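Local coordinates for protein fatty acid synthase 1, isoform A (Drosophila melanogaster, PDB 6FN6) that forms the modifying region of an insect fatty acid synthase, probably dehydrating and reducing carrier-bound acyl intermediates with NADPH as fatty acids are built, at residues F65-I70 with I92-S97; T7-D12 with F79-F84; F424-V429 with V441-A446; N373-F378 with S397-G402. All blocks are in the same frame, centred on the assembly; numbering follows the deposited sequence.

Contact 1. Residues F65-I70 with I92-S97; sequences FHRATI and ICESGS
Glu94 and Arg67 form a salt bridge at the surface of the N-terminal hotdog fold of the dehydratase. It joins the loop between strands 58-65 and 70-71 to the turn between strands 89-93 and 98-105. In Glu94, CG lies anti to the backbone N (chi1 180°) and the chain then bends sharply. OE1 accepts Arg67 NH2 at 2.7 Å through its anti lone pair, the one pointing away from the other carboxylate oxygen. Because the guanidinium and carboxylate planes are 81° apart, a single oxygen carries the bridge, and the two side chains cross at about a right angle. Placed by that anti chi1, Glu94 CG lies 4.0 Å from Thr69 CG2, so the aliphatic part of the glutamate packs on the loop while its acid end holds the arginine. Elsewhere, Glu94 leans on Val77 of strand 76-83. Next in sequence, Ser95 adds little: its OG sits obliquely 3.6 Å from Arg67 NH2, without a bond. The positive phi of Gly96 carries the chain round to Ser97, whose OG is shared between two guanidinium nitrogens. Arg67 NE donates to Ser97 OG at 3.0 Å, tilted 24° out of the guanidinium plane, and NH2 reaches the same oxygen in a weak bond of 3.1 Å. Serine hydroxyl and carboxylate thus hold adjacent positions at the guanidinium edge, limiting its rotation and probably balancing its charge. On its own loop the arginine makes one further, weak bond, from NH1 to Ala68 O at 3.1 Å.

Contact 2. Residues T7-D12 with F79-F84; sequences TIVEVD and FGINFF
Thr7, Val9, Phe79 and Ile81 meet where strand 7-12, an outermost strand of the N-terminal hotdog fold within this chain, pairs antiparallel with strand 76-83. The backbones form two hydrogen-bonded pairs, Thr7 with Ile81 and Val9 with Phe79, each with a bond in both directions. Thr7 N to Ile81 O spans 2.7 Å and Val9 N to Phe79 O 2.6 Å. Between them lies the non-hydrogen-bonded pair of Ile8 and Gly80, where Ile8 CD1 comes within 4.1 Å of Gly80 CA. On the face bearing Val9 and Ile81, Val9 CG2 meets Ile81 CD1 at 4.2 Å. Farther along, Val11 CG2 presses on the Phe79 ring, reaching CE2 at 3.6 Å from an oblique direction. Outward from here, the ring meets those of Phe32 and Tyr37 and touches Leu40, so it helps seat helix 34-48, the central helix of the hotdog, on the sheet. An alanine in place of Phe79 would probably open a gap beside Val11 and leave Phe32, Tyr37 and Leu40 without the ring they pack on. Ile81 and Phe83 both touch Thr44 of that helix. At the strand end, the ring of Phe84 stacks on Phe84 of the second subunit, and Asn82 ND2 makes a weak hydrogen bond to Asn82 OD1 of that subunit.

Contact 3. Residues F424-V429 with V441-A446; sequences FGFVAV and VLARKA
Lys445 lays its aliphatic chain, rather than its charge, over the ring of Phe426. Its CG sits 3.8 Å from the ring centroid and 24° off the ring normal, a CH-pi contact displaced toward the rim, nearest to CE1 and CZ. The lysine CG is placed beside the backbone N (chi1 -77°), and the chain bends farther out. At its end NZ stands 3.8 Å from Phe424 O, too far for a bond. The facing strand also comes close to the ring: Ala443 C lies at its edge, near the ring plane, and Ala443 CB is 4.0 Å from Phe426 CD2. Ile395 and Leu404 of the surrounding fold touch the ring as well.

Strands 426-433 and 438-445 form the antiparallel hairpin near one end of the mixed sheet of what is consistent with the methyltransferase-like, catalytically silent domain of animal fatty acid synthases. Val427 and Arg444 are a hydrogen-bonded pair, with Val427 N to Arg444 O at 2.9 Å and Arg444 N to Val427 O at 3.2 Å. Val429 N adds a bond to Leu442 O at 2.7 Å. Just before the strand, Gly425, with positive phi, is the C-prime residue of a Schellman motif that ends helix 410-423. Farther along, Val429 CG2 rests on Arg444 CB at 3.6 Å, while the guanidinium of that arginine turns to the carbonyls of Lys538 and Asn401. Both basic residues therefore contribute carbon to the pairing, and the hairpin is held by backbone bonds and apolar packing rather than by charge pairing between its strands.

Contact 4. Residues N373-F378 with S397-G402; sequences NCHFVF and SIRENG
His375 and Arg399 stack face on face, the guanidinium lying flat on the imidazole with centres 4.1 Å apart and planes at 19°. His375 CE1 sits over the middle of the guanidinium, whereas Arg399 NE lies over the imidazole face but toward its rim. At the guanidinium edge, in its plane, is Asn373 O, which takes a weak hydrogen bond from Arg399 NH1 at 3.4 Å. The stack flanks the start of a beta-alpha-beta unit of strand 374-380, helix 389-395 and strand 402-409, in a sheet whose strand order matches the class I methyltransferase fold, consistent with the pseudo-methyltransferase of animal fatty acid synthases. Arg399 CG lies between the backbone N and carbonyl carbon (chi1 54°), and a further bend at chi3 folds the chain back toward the histidine. A hydrogen bond between His375 ND1 and Lys305 N of the neighbouring strand helps fix the rotation of the ring. An alanine at Arg399 would probably leave this face of His375 without its stacking partner and Asn373 O without the NH1 donor.

Beside the stack the two segments pair in parallel, Cys374 with Ile398. Cys374 N donates to Ser397 O at 3.0 Å, and Arg399 N to Cys374 O at 3.0 Å, so Cys374 uses both its N-H and its carbonyl. Ser397 OG is itself bonded to Asn393 O. Deeper in, Val377 CG2 packs on Ile398 CG2 at 3.5 Å. A type I turn then redirects the chain into strand 402-409, closed by Gly402 N to Arg399 O at 2.7 Å.

From the N terminus, strand 7-12 pairs with residues 79-84, closing the long loop of contact 2. Contact 1 opens within that loop, at 65-70, and closes beyond it, at 92-97, so the two cross. They also touch: Cys93 O probably bonds to Gly80 N, joining neighbouring strands of the N-terminal hotdog fold. Far along the chain, with centres about 61 to 76 Å from those of contacts 1 and 2, contact 4 closes a loop over helix 389-395 before contact 3 closes the short hairpin loop. These two follow in series within one mixed sheet, their centres about 12 Å apart, and Arg444 NE probably bonds to Asn401 O between them.

Contact 1. Residues F65-I70 with I92-S97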
# COMPACT_ATOMS: atom_id res chain seq x y z
N PHE A 65 -11.10 -13.22 4.17
CA PHE A 65 -11.25 -14.66 4.19
C PHE A 65 -10.35 -15.25 3.10
O PHE A 65 -10.73 -15.30 1.92
CB PHE A 65 -12.72 -15.04 4.01
CG PHE A 65 -13.63 -14.34 4.99
CD1 PHE A 65 -13.80 -14.85 6.27
CD2 PHE A 65 -14.28 -13.18 4.64
CE1 PHE A 65 -14.62 -14.20 7.18
CE2 PHE A 65 -15.11 -12.53 5.55
CZ PHE A 65 -15.27 -13.04 6.82
N HIS A 66 -9.16 -15.67 3.50
CA HIS A 66 -8.10 -16.02 2.56
C HIS A 66 -8.34 -17.32 1.81
O HIS A 66 -7.92 -17.46 0.66
CB HIS A 66 -6.76 -16.09 3.30
CG HIS A 66 -6.37 -14.79 3.93
ND1 HIS A 66 -5.60 -13.85 3.28
CD2 HIS A 66 -6.65 -14.27 5.15
CE1 HIS A 66 -5.42 -12.80 4.07
NE2 HIS A 66 -6.05 -13.03 5.21
N ARG A 67 -9.00 -18.28 2.45
CA ARG A 67 -9.30 -19.55 1.80
C ARG A 67 -10.49 -20.22 2.47
O ARG A 67 -10.83 -19.90 3.61
CB ARG A 67 -8.09 -20.48 1.84
CG ARG A 67 -7.58 -20.83 3.23
CD ARG A 67 -6.54 -21.94 3.17
NE ARG A 67 -6.23 -22.51 4.48
CZ ARG A 67 -7.01 -23.36 5.14
NH1 ARG A 67 -8.17 -23.74 4.63
NH2 ARG A 67 -6.63 -23.82 6.32
N ALA A 68 -11.11 -21.15 1.77
CA ALA A 68 -12.25 -21.88 2.31
C ALA A 68 -11.79 -23.03 3.18
O ALA A 68 -10.72 -23.61 2.95
CB ALA A 68 -13.13 -22.40 1.18
N THR A 69 -12.59 -23.36 4.19
CA THR A 69 -12.30 -24.50 5.06
C THR A 69 -13.35 -25.57 4.80
O THR A 69 -14.54 -25.37 5.07
CB THR A 69 -12.31 -24.13 6.56
OG1 THR A 69 -11.48 -22.99 6.79
CG2 THR A 69 -11.81 -25.30 7.40
N ILE A 70 -12.90 -26.70 4.28
CA ILE A 70 -13.78 -27.80 3.95
C ILE A 70 -13.78 -28.77 5.12
O ILE A 70 -12.73 -29.06 5.69
CB ILE A 70 -13.34 -28.49 2.64
CG1 ILE A 70 -13.51 -27.52 1.47
CG2 ILE A 70 -14.14 -29.77 2.41
CD1 ILE A 70 -13.00 -28.05 0.14
N ILE A 92 -6.73 -16.19 12.25
CA ILE A 92 -7.22 -17.54 12.50
C ILE A 92 -6.53 -18.51 11.54
O ILE A 92 -6.56 -18.33 10.32
CB ILE A 92 -8.76 -17.61 12.36
CG1 ILE A 92 -9.41 -16.69 13.40
CG2 ILE A 92 -9.25 -19.04 12.55
CD1 ILE A 92 -10.89 -16.47 13.18
N CYS A 93 -5.88 -19.51 12.12
CA CYS A 93 -5.22 -20.57 11.37
C CYS A 93 -5.94 -21.90 11.60
O CYS A 93 -6.52 -22.11 12.66
CB CYS A 93 -3.74 -20.68 11.76
SG CYS A 93 -2.76 -19.22 11.35
N GLU A 94 -5.90 -22.78 10.60
CA GLU A 94 -6.60 -24.06 10.70
C GLU A 94 -5.66 -25.26 10.51
O GLU A 94 -5.46 -26.04 11.44
CB GLU A 94 -7.73 -24.11 9.67
CG GLU A 94 -8.54 -25.40 9.66
CD GLU A 94 -7.99 -26.44 8.69
OE1 GLU A 94 -7.56 -26.05 7.58
OE2 GLU A 94 -7.99 -27.64 9.03
N SER A 95 -5.08 -25.40 9.33
CA SER A 95 -4.17 -26.51 9.05
C SER A 95 -2.77 -25.98 8.78
O SER A 95 -2.21 -26.21 7.70
CB SER A 95 -4.67 -27.34 7.87
OG SER A 95 -4.48 -26.66 6.64
N GLY A 96 -2.19 -25.28 9.75
CA GLY A 96 -0.85 -24.76 9.60
C GLY A 96 -0.77 -23.73 8.49
O GLY A 96 0.30 -23.46 7.94
N SER A 97 -1.93 -23.15 8.16
CA SER A 97 -2.01 -22.13 7.12
C SER A 97 -3.06 -21.09 7.49
O SER A 97 -4.05 -21.40 8.15
CB SER A 97 -2.34 -22.77 5.77
OG SER A 97 -3.65 -23.29 5.75

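Contact 2. Residues T7-D12 with F79-F84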
# COMPACT_ATOMS: atom_id res chain seq x y z
N THR A 7 -4.85 -19.17 20.99
CA THR A 7 -5.99 -19.94 21.47
C THR A 7 -6.41 -20.99 20.45
O THR A 7 -6.64 -20.67 19.28
CB THR A 7 -7.19 -19.03 21.79
OG1 THR A 7 -6.80 -18.01 22.72
CG2 THR A 7 -8.35 -19.83 22.38
N ILE A 8 -6.52 -22.23 20.90
CA ILE A 8 -6.95 -23.32 20.03
C ILE A 8 -8.43 -23.58 20.25
O ILE A 8 -8.88 -23.76 21.38
CB ILE A 8 -6.13 -24.60 20.29
CG1 ILE A 8 -4.63 -24.30 20.26
CG2 ILE A 8 -6.49 -25.68 19.27
CD1 ILE A 8 -4.14 -23.68 18.96
N VAL A 9 -9.19 -23.59 19.16
CA VAL A 9 -10.61 -23.91 19.22
C VAL A 9 -10.88 -25.09 18.30
O VAL A 9 -10.57 -25.04 17.11
CB VAL A 9 -11.48 -22.70 18.85
CG1 VAL A 9 -12.96 -23.07 18.87
CG2 VAL A 9 -11.22 -21.54 19.80
N GLU A 10 -11.45 -26.14 18.86
CA GLU A 10 -11.72 -27.36 18.11
C GLU A 10 -13.22 -27.50 17.89
O GLU A 10 -14.01 -27.40 18.83
CB GLU A 10 -11.16 -28.57 18.86
CG GLU A 10 -11.09 -29.85 18.05
CD GLU A 10 -10.31 -30.94 18.76
OE1 GLU A 10 -9.46 -30.61 19.61
OE2 GLU A 10 -10.54 -32.13 18.46
N VAL A 11 -13.62 -27.73 16.64
CA VAL A 11 -15.02 -27.98 16.33
C VAL A 11 -15.16 -29.36 15.70
O VAL A 11 -14.42 -29.73 14.78
CB VAL A 11 -15.59 -26.88 15.40
CG1 VAL A 11 -15.48 -25.52 16.07
CG2 VAL A 11 -14.90 -26.87 14.06
N ASP A 12 -16.11 -30.13 16.22
CA ASP A 12 -16.36 -31.49 15.76
C ASP A 12 -17.83 -31.67 15.41
O ASP A 12 -18.70 -31.58 16.28
CB ASP A 12 -15.94 -32.50 16.84
CG ASP A 12 -16.15 -33.94 16.40
OD1 ASP A 12 -16.34 -34.18 15.19
OD2 ASP A 12 -16.13 -34.84 17.27
N PHE A 79 -8.95 -24.82 15.02
CA PHE A 79 -8.71 -23.42 14.67
C PHE A 79 -7.81 -22.75 15.70
O PHE A 79 -8.06 -22.83 16.90
CB PHE A 79 -10.02 -22.65 14.54
CG PHE A 79 -10.93 -23.14 13.44
CD1 PHE A 79 -10.57 -22.99 12.11
CD2 PHE A 79 -12.14 -23.73 13.74
CE1 PHE A 79 -11.41 -23.43 11.10
CE2 PHE A 79 -12.98 -24.17 12.74
CZ PHE A 79 -12.61 -24.02 11.41
N GLY A 80 -6.76 -22.09 15.22
CA GLY A 80 -5.85 -21.33 16.07
C GLY A 80 -6.05 -19.83 15.94
O GLY A 80 -6.00 -19.30 14.83
N ILE A 81 -6.29 -19.15 17.06
CA ILE A 81 -6.58 -17.72 17.04
C ILE A 81 -5.52 -16.96 17.85
O ILE A 81 -5.08 -17.43 18.90
CB ILE A 81 -7.98 -17.42 17.60
CG1 ILE A 81 -9.00 -18.42 17.02
CG2 ILE A 81 -8.38 -15.99 17.27
CD1 ILE A 81 -10.44 -18.17 17.43
N ASN A 82 -5.13 -15.79 17.35
CA ASN A 82 -4.12 -14.96 18.01
C ASN A 82 -4.47 -13.47 17.89
O ASN A 82 -4.99 -13.04 16.87
CB ASN A 82 -2.73 -15.23 17.43
CG ASN A 82 -1.62 -14.85 18.38
OD1 ASN A 82 -1.78 -13.98 19.23
ND2 ASN A 82 -0.47 -15.50 18.23
N PHE A 83 -4.16 -12.71 18.93
CA PHE A 83 -4.49 -11.28 18.97
C PHE A 83 -3.28 -10.43 19.35
O PHE A 83 -2.49 -10.81 20.21
CB PHE A 83 -5.62 -11.02 19.96
CG PHE A 83 -6.93 -11.65 19.57
CD1 PHE A 83 -7.22 -12.95 19.95
CD2 PHE A 83 -7.87 -10.94 18.85
CE1 PHE A 83 -8.42 -13.54 19.60
CE2 PHE A 83 -9.08 -11.52 18.50
CZ PHE A 83 -9.35 -12.82 18.88
N PHE A 84 -3.15 -9.27 18.70
CA PHE A 84 -2.12 -8.28 19.06
C PHE A 84 -2.68 -7.20 19.98
O PHE A 84 -3.59 -6.46 19.60
CB PHE A 84 -1.54 -7.61 17.81
CG PHE A 84 -0.58 -8.48 17.02
CD1 PHE A 84 -0.02 -9.63 17.57
CD2 PHE A 84 -0.22 -8.11 15.74
CE1 PHE A 84 0.86 -10.40 16.83
CE2 PHE A 84 0.66 -8.88 15.00
CZ PHE A 84 1.20 -10.03 15.55

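Contact 3. Residues F424-V429 with V441-A446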
# COMPACT_ATOMS: atom_id res chain seq x y z
N PHE A 424 -34.10 -78.68 -35.52
CA PHE A 424 -34.06 -78.75 -34.06
C PHE A 424 -35.23 -78.02 -33.41
O PHE A 424 -35.22 -77.76 -32.21
CB PHE A 424 -32.73 -78.21 -33.54
CG PHE A 424 -31.60 -79.19 -33.67
CD1 PHE A 424 -31.27 -80.03 -32.61
CD2 PHE A 424 -30.87 -79.29 -34.85
CE1 PHE A 424 -30.24 -80.94 -32.73
CE2 PHE A 424 -29.84 -80.20 -34.96
CZ PHE A 424 -29.52 -81.03 -33.90
N GLY A 425 -36.24 -77.69 -34.21
CA GLY A 425 -37.48 -77.15 -33.69
C GLY A 425 -37.46 -75.67 -33.36
O GLY A 425 -38.32 -75.17 -32.63
N PHE A 426 -36.46 -74.97 -33.89
CA PHE A 426 -36.32 -73.54 -33.64
C PHE A 426 -36.79 -72.73 -34.85
O PHE A 426 -36.78 -73.22 -35.98
CB PHE A 426 -34.87 -73.19 -33.30
CG PHE A 426 -34.55 -73.33 -31.85
CD1 PHE A 426 -34.52 -74.58 -31.25
CD2 PHE A 426 -34.28 -72.22 -31.07
CE1 PHE A 426 -34.23 -74.71 -29.91
CE2 PHE A 426 -33.99 -72.35 -29.73
CZ PHE A 426 -33.96 -73.60 -29.15
N VAL A 427 -37.22 -71.50 -34.60
CA VAL A 427 -37.66 -70.61 -35.66
C VAL A 427 -36.83 -69.33 -35.63
O VAL A 427 -36.42 -68.87 -34.56
CB VAL A 427 -39.17 -70.30 -35.52
CG1 VAL A 427 -39.44 -69.46 -34.28
CG2 VAL A 427 -39.68 -69.58 -36.77
N ALA A 428 -36.57 -68.76 -36.80
CA ALA A 428 -35.82 -67.52 -36.85
C ALA A 428 -36.75 -66.36 -36.53
O ALA A 428 -37.57 -65.96 -37.36
CB ALA A 428 -35.18 -67.34 -38.21
N VAL A 429 -36.62 -65.83 -35.32
CA VAL A 429 -37.44 -64.72 -34.87
C VAL A 429 -37.05 -63.47 -35.63
O VAL A 429 -37.91 -62.73 -36.11
CB VAL A 429 -37.33 -64.53 -33.35
CG1 VAL A 429 -38.03 -63.25 -32.91
CG2 VAL A 429 -37.90 -65.73 -32.62
N VAL A 441 -28.78 -63.75 -36.51
CA VAL A 441 -30.04 -64.48 -36.40
C VAL A 441 -30.44 -64.64 -34.94
O VAL A 441 -29.67 -65.15 -34.13
CB VAL A 441 -29.93 -65.86 -37.09
CG1 VAL A 441 -31.27 -66.58 -37.06
CG2 VAL A 441 -29.45 -65.71 -38.52
N LEU A 442 -31.66 -64.22 -34.62
CA LEU A 442 -32.23 -64.45 -33.30
C LEU A 442 -33.23 -65.60 -33.39
O LEU A 442 -34.25 -65.49 -34.09
CB LEU A 442 -32.89 -63.18 -32.77
CG LEU A 442 -33.38 -63.22 -31.32
CD1 LEU A 442 -32.22 -63.36 -30.35
CD2 LEU A 442 -34.19 -61.99 -31.00
N ALA A 443 -32.96 -66.69 -32.67
CA ALA A 443 -33.78 -67.89 -32.77
C ALA A 443 -34.45 -68.21 -31.44
O ALA A 443 -33.98 -67.82 -30.38
CB ALA A 443 -32.93 -69.07 -33.22
N ARG A 444 -35.56 -68.95 -31.52
CA ARG A 444 -36.38 -69.28 -30.37
C ARG A 444 -37.27 -70.47 -30.70
O ARG A 444 -37.61 -70.68 -31.87
CB ARG A 444 -37.24 -68.07 -29.97
CG ARG A 444 -37.90 -68.16 -28.60
CD ARG A 444 -38.96 -67.08 -28.45
NE ARG A 444 -39.15 -66.65 -27.07
CZ ARG A 444 -40.03 -65.72 -26.69
NH1 ARG A 444 -40.82 -65.14 -27.59
NH2 ARG A 444 -40.13 -65.38 -25.41
N LYS A 445 -37.62 -71.28 -29.70
CA LYS A 445 -38.59 -72.35 -29.91
C LYS A 445 -39.97 -71.74 -30.16
O LYS A 445 -40.37 -70.81 -29.46
CB LYS A 445 -38.64 -73.31 -28.72
CG LYS A 445 -37.48 -74.30 -28.65
CD LYS A 445 -37.69 -75.35 -27.56
CE LYS A 445 -38.24 -76.65 -28.13
NZ LYS A 445 -37.23 -77.38 -28.95
N ALA A 446 -40.68 -72.25 -31.15
CA ALA A 446 -42.01 -71.75 -31.47
C ALA A 446 -43.04 -72.24 -30.46
O ALA A 446 -42.80 -73.21 -29.73
CB ALA A 446 -42.41 -72.17 -32.87

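Contact 4. Residues N373-F378 with S397-G402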
# COMPACT_ATOMS: atom_id res chain seq x y z
N ASN A 373 -30.37 -72.73 -17.66
CA ASN A 373 -31.36 -71.66 -17.63
C ASN A 373 -30.79 -70.27 -17.96
O ASN A 373 -30.82 -69.37 -17.12
CB ASN A 373 -32.03 -71.60 -16.27
CG ASN A 373 -32.78 -72.88 -15.94
OD1 ASN A 373 -33.83 -73.16 -16.52
ND2 ASN A 373 -32.25 -73.66 -15.01
N CYS A 374 -30.29 -70.11 -19.18
CA CYS A 374 -29.85 -68.81 -19.66
C CYS A 374 -30.99 -68.14 -20.43
O CYS A 374 -31.87 -68.81 -20.96
CB CYS A 374 -28.62 -68.96 -20.55
SG CYS A 374 -27.17 -69.61 -19.71
N HIS A 375 -30.97 -66.81 -20.50
CA HIS A 375 -31.93 -66.09 -21.31
C HIS A 375 -31.50 -66.08 -22.78
O HIS A 375 -32.33 -66.02 -23.68
CB HIS A 375 -32.11 -64.65 -20.82
CG HIS A 375 -32.97 -64.54 -19.60
ND1 HIS A 375 -32.48 -64.73 -18.32
CD2 HIS A 375 -34.28 -64.24 -19.46
CE1 HIS A 375 -33.46 -64.56 -17.45
NE2 HIS A 375 -34.56 -64.26 -18.11
N PHE A 376 -30.19 -66.15 -23.01
CA PHE A 376 -29.67 -66.23 -24.37
C PHE A 376 -28.28 -66.84 -24.43
O PHE A 376 -27.58 -66.92 -23.42
CB PHE A 376 -29.65 -64.83 -25.01
CG PHE A 376 -28.65 -63.89 -24.40
CD1 PHE A 376 -27.32 -63.91 -24.79
CD2 PHE A 376 -29.04 -62.97 -23.44
CE1 PHE A 376 -26.40 -63.04 -24.23
CE2 PHE A 376 -28.13 -62.09 -22.88
CZ PHE A 376 -26.81 -62.13 -23.28
N VAL A 377 -27.91 -67.28 -25.62
CA VAL A 377 -26.57 -67.79 -25.89
C VAL A 377 -26.09 -67.15 -27.19
O VAL A 377 -26.77 -67.24 -28.22
CB VAL A 377 -26.54 -69.33 -25.98
CG1 VAL A 377 -25.15 -69.82 -26.36
CG2 VAL A 377 -26.98 -69.94 -24.66
N PHE A 378 -24.94 -66.50 -27.14
CA PHE A 378 -24.35 -65.92 -28.34
C PHE A 378 -23.28 -66.84 -28.91
O PHE A 378 -22.51 -67.44 -28.16
CB PHE A 378 -23.76 -64.54 -28.05
CG PHE A 378 -23.11 -63.91 -29.24
CD1 PHE A 378 -23.86 -63.22 -30.18
CD2 PHE A 378 -21.74 -64.00 -29.43
CE1 PHE A 378 -23.26 -62.64 -31.28
CE2 PHE A 378 -21.13 -63.42 -30.53
CZ PHE A 378 -21.90 -62.74 -31.46
N SER A 397 -28.87 -75.27 -22.84
CA SER A 397 -28.35 -74.30 -21.88
C SER A 397 -29.33 -73.17 -21.59
O SER A 397 -29.24 -72.51 -20.55
CB SER A 397 -27.03 -73.72 -22.38
OG SER A 397 -26.09 -74.75 -22.65
N ILE A 398 -30.27 -72.93 -22.50
CA ILE A 398 -31.24 -71.85 -22.32
C ILE A 398 -32.50 -72.38 -21.66
O ILE A 398 -32.82 -73.57 -21.75
CB ILE A 398 -31.58 -71.18 -23.67
CG1 ILE A 398 -32.09 -72.23 -24.67
CG2 ILE A 398 -30.37 -70.44 -24.22
CD1 ILE A 398 -32.81 -71.63 -25.86
N ARG A 399 -33.23 -71.49 -21.00
CA ARG A 399 -34.55 -71.83 -20.50
C ARG A 399 -35.48 -72.01 -21.70
O ARG A 399 -35.16 -71.58 -22.81
CB ARG A 399 -35.07 -70.76 -19.53
CG ARG A 399 -35.07 -69.34 -20.05
CD ARG A 399 -35.42 -68.37 -18.93
NE ARG A 399 -34.40 -68.35 -17.88
CZ ARG A 399 -34.60 -67.95 -16.63
NH1 ARG A 399 -33.60 -67.97 -15.76
NH2 ARG A 399 -35.80 -67.53 -16.24
N GLU A 400 -36.63 -72.64 -21.47
CA GLU A 400 -37.52 -73.04 -22.55
C GLU A 400 -37.84 -71.90 -23.52
O GLU A 400 -37.85 -72.10 -24.73
CB GLU A 400 -38.83 -73.60 -21.97
CG GLU A 400 -39.67 -74.39 -22.96
CD GLU A 400 -39.02 -75.69 -23.39
OE1 GLU A 400 -37.95 -76.03 -22.83
OE2 GLU A 400 -39.57 -76.37 -24.28
N ASN A 401 -38.10 -70.72 -22.98
CA ASN A 401 -38.42 -69.56 -23.81
C ASN A 401 -37.18 -68.69 -24.11
O ASN A 401 -37.31 -67.53 -24.51
CB ASN A 401 -39.50 -68.71 -23.14
CG ASN A 401 -39.16 -68.34 -21.71
OD1 ASN A 401 -38.00 -68.40 -21.30
ND2 ASN A 401 -40.17 -67.95 -20.94
N GLY A 402 -36.00 -69.26 -23.92
CA GLY A 402 -34.76 -68.53 -24.15
C GLY A 402 -34.48 -68.30 -25.62
O GLY A 402 -35.16 -68.85 -26.49